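Hypoxanthine-guanine-xanthine phosphoribosyltransferase (PDB 1HGX) salvages purines for a protozoan parasite by transferring phosphoribosyl from 5-phospho-alpha-D-ribose 1-diphosphate to hypoxanthine, guanine or xanthine, yielding IMP, GMP or XMP. Local coordinates at the interface of chains A and B. Numbering follows the deposited sequence. Chains: chain A/B, Hypoxanthine-guanine-xanthine phosphoribosyltransferase.

Contact 1: the interface of chains A and B. Residues chain A 46-47, 70, 169; chain B 66, 68.
B:Tyr68 reaches from strand 65-69 of its own chain into the loop that follows strand 41-45 of chain A, and at its tip it makes a hydrogen bond to A:Thr47, with B:Tyr68 OH 2.8 Å from A:Thr47 OG1. Each is a hydroxyl that can give or accept, so the direction is not settled. The threonine oxygen lies in the plane of the tyrosine ring, at its edge. A:Thr47 places it there with OG1 anti to the carbonyl carbon and beside the backbone N (chi1 -65°). The residue follows a cis peptide bond, which makes this loop unusual, and the corresponding loop of related phosphoribosyltransferases takes part in pyrophosphate binding.

Apolar contacts occupy the flat side of the ring. The branched end of A:Leu46 suits an aromatic face: CD1 sits over its middle, 3.9 Å from the ring centroid of B:Tyr68, in a CH-pi contact. The other methyl, CD2, is shifted towards the phenol end, 4.0 Å from B:Tyr68 CZ. A:Ile70, on strand 65-72, approaches from this same side but further out, its CD1 methyl 4.0 Å from B:Tyr68 CD1. A phenol serves well here, joining a broad greasy surface to a polar tip.

An arginine-proline contact lies beyond the threonine. The face of the A:Arg169 guanidinium caps the CG-CD edge of B:Pro66, whose ring stands steeply to it and offers a rigid apolar edge. The arginine chain is extended as far as NE, and chi4 of 87° then swings the flat group across it. B:Pro66 CG stands 3.6 Å above the middle of the guanidinium plane, while A:Arg169 NH2 comes 3.4 Å from B:Pro66 CD.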
# COMPACT_ATOMS: atom_id res chain seq x y z
N LEU A 46 -7.07 1.61 4.09
CA LEU A 46 -7.03 1.81 2.65
C LEU A 46 -8.18 2.70 2.19
O LEU A 46 -9.22 2.72 2.84
CB LEU A 46 -7.12 0.47 1.93
CG LEU A 46 -5.96 -0.48 2.20
CD1 LEU A 46 -6.36 -1.89 1.81
CD2 LEU A 46 -4.73 -0.02 1.45
N THR A 47 -8.00 3.46 1.11
CA THR A 47 -6.80 3.50 0.29
C THR A 47 -5.89 4.69 0.57
O THR A 47 -4.67 4.56 0.54
CB THR A 47 -7.20 3.59 -1.22
OG1 THR A 47 -7.88 2.40 -1.61
CG2 THR A 47 -5.99 3.80 -2.12
N ILE A 70 -10.73 -1.84 5.26
CA ILE A 70 -11.49 -1.00 4.35
C ILE A 70 -12.83 -0.79 5.06
O ILE A 70 -13.56 -1.75 5.32
CB ILE A 70 -11.72 -1.69 2.99
CG1 ILE A 70 -10.37 -2.03 2.34
CG2 ILE A 70 -12.52 -0.79 2.07
CD1 ILE A 70 -10.47 -2.88 1.11
N ARG A 169 -4.31 11.35 -6.63
CA ARG A 169 -3.52 10.56 -5.67
C ARG A 169 -2.04 10.63 -5.92
O ARG A 169 -1.24 10.57 -5.00
CB ARG A 169 -3.86 9.07 -5.77
CG ARG A 169 -5.22 8.68 -5.37
CD ARG A 169 -5.32 7.17 -5.38
NE ARG A 169 -6.68 6.78 -5.05
CZ ARG A 169 -7.65 6.67 -5.95
NH1 ARG A 169 -7.41 6.90 -7.23
NH2 ARG A 169 -8.88 6.38 -5.55
N PRO B 66 -8.85 1.92 -7.52
CA PRO B 66 -8.15 0.87 -6.79
C PRO B 66 -9.12 -0.18 -6.24
O PRO B 66 -10.31 0.10 -6.05
CB PRO B 66 -7.48 1.64 -5.63
CG PRO B 66 -7.37 3.06 -6.16
CD PRO B 66 -8.71 3.22 -6.84
N TYR B 68 -8.81 -4.31 -4.03
CA TYR B 68 -7.89 -5.21 -3.39
C TYR B 68 -8.48 -6.60 -3.31
O TYR B 68 -9.70 -6.77 -3.27
CB TYR B 68 -7.57 -4.69 -1.98
CG TYR B 68 -7.10 -3.26 -2.00
CD1 TYR B 68 -8.01 -2.20 -2.01
CD2 TYR B 68 -5.74 -2.96 -2.10
CE1 TYR B 68 -7.58 -0.88 -2.11
CE2 TYR B 68 -5.30 -1.64 -2.20
CZ TYR B 68 -6.22 -0.61 -2.21
OH TYR B 68 -5.78 0.68 -2.33

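Contact 2: the interface of chains A and B. Residues chain A 46, 68, 87; chain B 46-47, 50.
A:Tyr68 lays one face of its ring over B:Leu46 and B:Val50, with B:Thr47 alongside. Its CB is still among groups of its own chain, 3.7 Å from A:Leu46 CD1. The CG that follows is anti to the carbonyl carbon (chi1 -55°), which directs the ring away from strand 65-72 and across the interface. There B:Leu46 CD2 stands 4.0 Å above the plane of the A:Tyr68 ring, over its centre, an apolar methyl against an aromatic face. On one flank, CD1 and then CE1 pass B:Thr47, whose CG2 methyl, a little to the B:Leu46 side of the ring plane, is 3.5 Å from A:Tyr68 CE1. B:Thr47 presents this methyl because its OG1 is turned between the backbone N and the carbonyl carbon (chi1 50°). At the tip, B:Val50, the first residue of helix 50-57, sets its compact CG2 on the face already met by B:Leu46, 3.5 Å from A:Tyr68 OH. The phenol oxygen also lies 2.8 Å from water 1, which is in the ring plane and in turn 2.6 Å from the backbone B:Thr47 O.

At the backbone end of A:Tyr68, A:Lys87 is long enough to bring its terminal nitrogen NZ to A:Tyr68 O, donating a 2.8 Å hydrogen bond that probably steadies the tyrosine's strand. Leucine methyls of the two chains approach each other nearby. By laying an aromatic ring against the partner's loop and helix start, the site helps hold the homodimer together.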
# COMPACT_ATOMS: atom_id res chain seq x y z
N LEU A 46 -7.07 1.61 4.09
CA LEU A 46 -7.03 1.81 2.65
C LEU A 46 -8.18 2.70 2.19
O LEU A 46 -9.22 2.72 2.84
CB LEU A 46 -7.12 0.47 1.93
CG LEU A 46 -5.96 -0.48 2.20
CD1 LEU A 46 -6.36 -1.89 1.81
CD2 LEU A 46 -4.73 -0.02 1.45
N TYR A 68 -4.61 -4.69 6.91
CA TYR A 68 -5.37 -3.66 6.21
C TYR A 68 -6.83 -3.71 6.51
O TYR A 68 -7.39 -4.78 6.75
CB TYR A 68 -5.18 -3.84 4.70
CG TYR A 68 -3.73 -3.84 4.31
CD1 TYR A 68 -2.97 -5.01 4.39
CD2 TYR A 68 -3.10 -2.66 3.94
CE1 TYR A 68 -1.61 -4.99 4.13
CE2 TYR A 68 -1.74 -2.62 3.69
CZ TYR A 68 -1.00 -3.79 3.79
OH TYR A 68 0.36 -3.75 3.59
N LYS A 87 -13.70 -4.77 4.45
CA LYS A 87 -12.61 -5.72 4.56
C LYS A 87 -12.05 -5.57 5.96
O LYS A 87 -11.53 -4.52 6.33
CB LYS A 87 -11.55 -5.44 3.49
CG LYS A 87 -10.43 -6.45 3.41
CD LYS A 87 -9.32 -6.13 4.39
CE LYS A 87 -8.17 -7.10 4.24
NZ LYS A 87 -7.46 -7.24 5.53
N LEU B 46 -3.15 -8.25 -2.08
CA LEU B 46 -2.62 -8.11 -0.72
C LEU B 46 -2.03 -9.44 -0.26
O LEU B 46 -2.48 -10.51 -0.70
CB LEU B 46 -3.72 -7.67 0.24
CG LEU B 46 -4.27 -6.25 0.05
CD1 LEU B 46 -5.43 -6.03 1.00
CD2 LEU B 46 -3.18 -5.23 0.30
N THR B 47 -1.03 -9.41 0.61
CA THR B 47 -0.46 -8.18 1.16
C THR B 47 0.87 -7.86 0.49
O THR B 47 1.39 -6.75 0.62
CB THR B 47 -0.18 -8.34 2.67
OG1 THR B 47 0.55 -9.56 2.88
CG2 THR B 47 -1.48 -8.41 3.47
N VAL B 50 1.75 -4.50 -2.18
CA VAL B 50 1.60 -3.12 -1.70
C VAL B 50 2.71 -2.09 -1.99
O VAL B 50 2.42 -0.97 -2.43
CB VAL B 50 1.21 -3.07 -0.20
CG1 VAL B 50 0.84 -1.65 0.20
CG2 VAL B 50 0.02 -3.98 0.07
O HOH W 1 2.02 -5.89 3.03

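Contact 1 and contact 2 lie about 8 Å apart, measured between the centres of their C-alpha atoms, and share A:Leu46. They represent the same tyrosine-to-loop docking with the chains exchanged, as two-fold symmetry requires, but not identically: the threonine hydroxyl reaches the phenol directly in contact 1, whereas in contact 2 the threonine is rotated and water links the phenol to the loop backbone. The dimer thus tolerates some local asymmetry. Their centres are about 17 and 21 Å from the active-site A:Asp106, so they lie away from the proton acceptor and probably act mainly in assembly, though the loop involved also borders the pyrophosphate site in this family.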